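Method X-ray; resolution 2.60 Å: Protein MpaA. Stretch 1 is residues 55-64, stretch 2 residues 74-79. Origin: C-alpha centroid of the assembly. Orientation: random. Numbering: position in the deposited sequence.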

# COMPACT_ATOMS: atom_id res chain seq x y z
N SER A 55 -4.26 -6.95 2.16
CA SER A 55 -5.36 -7.52 1.38
C SER A 55 -5.33 -7.00 -0.06
O SER A 55 -5.74 -7.70 -0.98
CB SER A 55 -6.72 -7.26 2.05
OG SER A 55 -6.74 -6.05 2.78
N VAL A 56 -4.81 -5.80 -0.27
CA VAL A 56 -4.74 -5.24 -1.62
C VAL A 56 -3.67 -5.93 -2.44
O VAL A 56 -3.76 -6.00 -3.67
CB VAL A 56 -4.47 -3.74 -1.61
CG1 VAL A 56 -4.40 -3.21 -3.04
CG2 VAL A 56 -5.53 -3.02 -0.79
N VAL A 57 -2.65 -6.45 -1.78
CA VAL A 57 -1.65 -7.22 -2.50
C VAL A 57 -2.16 -8.64 -2.72
O VAL A 57 -1.94 -9.23 -3.76
CB VAL A 57 -0.31 -7.24 -1.77
CG1 VAL A 57 0.68 -8.13 -2.51
CG2 VAL A 57 0.24 -5.83 -1.65
N THR A 58 -2.89 -9.15 -1.73
CA THR A 58 -3.45 -10.50 -1.80
C THR A 58 -4.48 -10.63 -2.91
O THR A 58 -4.43 -11.56 -3.72
CB THR A 58 -4.10 -10.91 -0.49
OG1 THR A 58 -3.11 -11.03 0.53
CG2 THR A 58 -4.80 -12.25 -0.66
N LEU A 59 -5.41 -9.68 -2.94
CA LEU A 59 -6.42 -9.62 -4.00
C LEU A 59 -5.81 -9.35 -5.37
O LEU A 59 -6.28 -9.89 -6.36
CB LEU A 59 -7.47 -8.55 -3.68
CG LEU A 59 -8.63 -8.45 -4.66
CD1 LEU A 59 -9.34 -9.78 -4.79
CD2 LEU A 59 -9.60 -7.36 -4.21
N SER A 60 -4.78 -8.51 -5.43
CA SER A 60 -4.07 -8.24 -6.68
C SER A 60 -3.34 -9.49 -7.18
O SER A 60 -3.16 -9.68 -8.38
CB SER A 60 -3.07 -7.09 -6.51
OG SER A 60 -2.38 -6.81 -7.73
N CYS A 61 -2.90 -10.32 -6.23
CA CYS A 61 -2.20 -11.57 -6.55
C CYS A 61 -3.20 -12.60 -7.04
O CYS A 61 -2.96 -13.30 -8.02
CB CYS A 61 -1.44 -12.10 -5.34
SG CYS A 61 0.14 -11.26 -5.02
N ALA A 62 -4.33 -12.67 -6.34
CA ALA A 62 -5.38 -13.59 -6.72
C ALA A 62 -5.92 -13.24 -8.09
O ALA A 62 -6.12 -14.12 -8.91
CB ALA A 62 -6.47 -13.57 -5.70
N LEU A 63 -6.13 -11.96 -8.34
CA LEU A 63 -6.63 -11.50 -9.63
C LEU A 63 -5.65 -11.80 -10.75
O LEU A 63 -6.05 -12.06 -11.88
CB LEU A 63 -6.93 -10.00 -9.56
CG LEU A 63 -7.49 -9.25 -10.77
CD1 LEU A 63 -8.76 -9.86 -11.25
CD2 LEU A 63 -7.74 -7.82 -10.38
N ARG A 64 -4.36 -11.81 -10.42
CA ARG A 64 -3.28 -12.05 -11.38
C ARG A 64 -2.92 -13.54 -11.49
O ARG A 64 -2.12 -13.93 -12.34
CB ARG A 64 -2.02 -11.23 -11.00
CG ARG A 64 -2.07 -9.74 -11.39
CD ARG A 64 -0.80 -8.95 -11.04
NE ARG A 64 -0.64 -8.77 -9.59
CZ ARG A 64 0.34 -9.30 -8.86
NH1 ARG A 64 1.27 -10.05 -9.44
NH2 ARG A 64 0.38 -9.09 -7.55
N HIS A 74 -16.84 -8.91 -9.86
CA HIS A 74 -16.12 -7.66 -10.11
C HIS A 74 -15.10 -7.34 -9.01
O HIS A 74 -15.29 -7.71 -7.85
CB HIS A 74 -17.10 -6.49 -10.22
CG HIS A 74 -18.19 -6.69 -11.22
ND1 HIS A 74 -17.95 -6.83 -12.57
CD2 HIS A 74 -19.53 -6.74 -11.07
CE1 HIS A 74 -19.09 -6.98 -13.21
NE2 HIS A 74 -20.07 -6.93 -12.32
N VAL A 75 -14.04 -6.61 -9.37
CA VAL A 75 -12.94 -6.35 -8.44
C VAL A 75 -12.46 -4.90 -8.46
O VAL A 75 -12.18 -4.33 -9.52
CB VAL A 75 -11.73 -7.27 -8.74
CG1 VAL A 75 -10.52 -6.87 -7.88
CG2 VAL A 75 -12.11 -8.74 -8.51
N VAL A 76 -12.39 -4.31 -7.26
CA VAL A 76 -11.69 -3.05 -7.01
C VAL A 76 -10.53 -3.27 -6.01
O VAL A 76 -10.75 -3.52 -4.83
CB VAL A 76 -12.65 -1.99 -6.43
CG1 VAL A 76 -11.88 -0.75 -5.94
CG2 VAL A 76 -13.73 -1.64 -7.43
N LEU A 77 -9.29 -3.19 -6.50
CA LEU A 77 -8.13 -3.42 -5.63
C LEU A 77 -7.93 -2.31 -4.61
O LEU A 77 -7.57 -2.59 -3.46
CB LEU A 77 -6.86 -3.57 -6.46
CG LEU A 77 -6.79 -4.84 -7.31
CD1 LEU A 77 -5.58 -4.83 -8.20
CD2 LEU A 77 -6.75 -6.01 -6.38
N CYS A 78 -8.15 -1.07 -5.00
CA CYS A 78 -7.86 0.04 -4.10
C CYS A 78 -8.89 1.17 -4.19
O CYS A 78 -8.90 1.96 -5.14
CB CYS A 78 -6.44 0.56 -4.39
SG CYS A 78 -5.74 1.57 -3.10
N VAL A 79 -9.76 1.23 -3.19
CA VAL A 79 -10.79 2.26 -3.12
C VAL A 79 -10.13 3.64 -2.94
O VAL A 79 -10.58 4.63 -3.51
CB VAL A 79 -11.80 1.96 -1.97
CG1 VAL A 79 -12.66 3.17 -1.68
CG2 VAL A 79 -12.68 0.76 -2.31

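Leu 77 is the centre of the contact. The helix covers more of it than of any other residue in either stretch. Its CA-to-CB bond points sideways, but the m, t rotamer brings the end of the side chain nearer to the helix. There CD2 of Leu 77 lies 3.5 Å from CG of Leu 59, and CD1 of Leu 77 lies 4.3 Å from CD2 of Leu 63. CD2 of Leu 77 also sits 3.3 Å from the backbone N of Ser 60, so the methyl rests directly on the helix backbone. N of Ser 60 is already used within the helix, where it donates to O of Val 56 at 3.2 Å.

Val 75 extends the apolar patch. Its CA-to-CB bond points toward the helix. CG1 of Val 75 touches two leucines one turn apart: CD2 of Leu 59 at 3.8 Å and CD2 of Leu 63 at 3.9 Å. The CA-to-CB bonds of both leucines point toward the other stretch, and both have the t, p rotamer. In Val 76, next along the strand, that bond points away from the helix.

The helix and strand run at 141° between their N-to-C directions, closer to antiparallel than parallel. Their axes approach to 10.0 Å, which leaves room for side chains between them. The backbones come nearer at Val 56 and Leu 77, with CA atoms 5.6 Å apart. Here CG1 of Val 56 meets O of Leu 77 at 3.3 Å, and CB of Cys 78 lies 4.5 Å from the same CG1. Cys 78 is also bonded covalently to a group elsewhere in the structure.

No hydrogen bond crosses between the stretches; packing joins them. At the polar edge, Ser 60 places CB 3.8 Å from CD1 of Leu 77. OG of Ser 60 accepts a hydrogen bond from NE of Arg 64 at 3.2 Å, within the helix. The serine thus combines an apolar contact with a polar one.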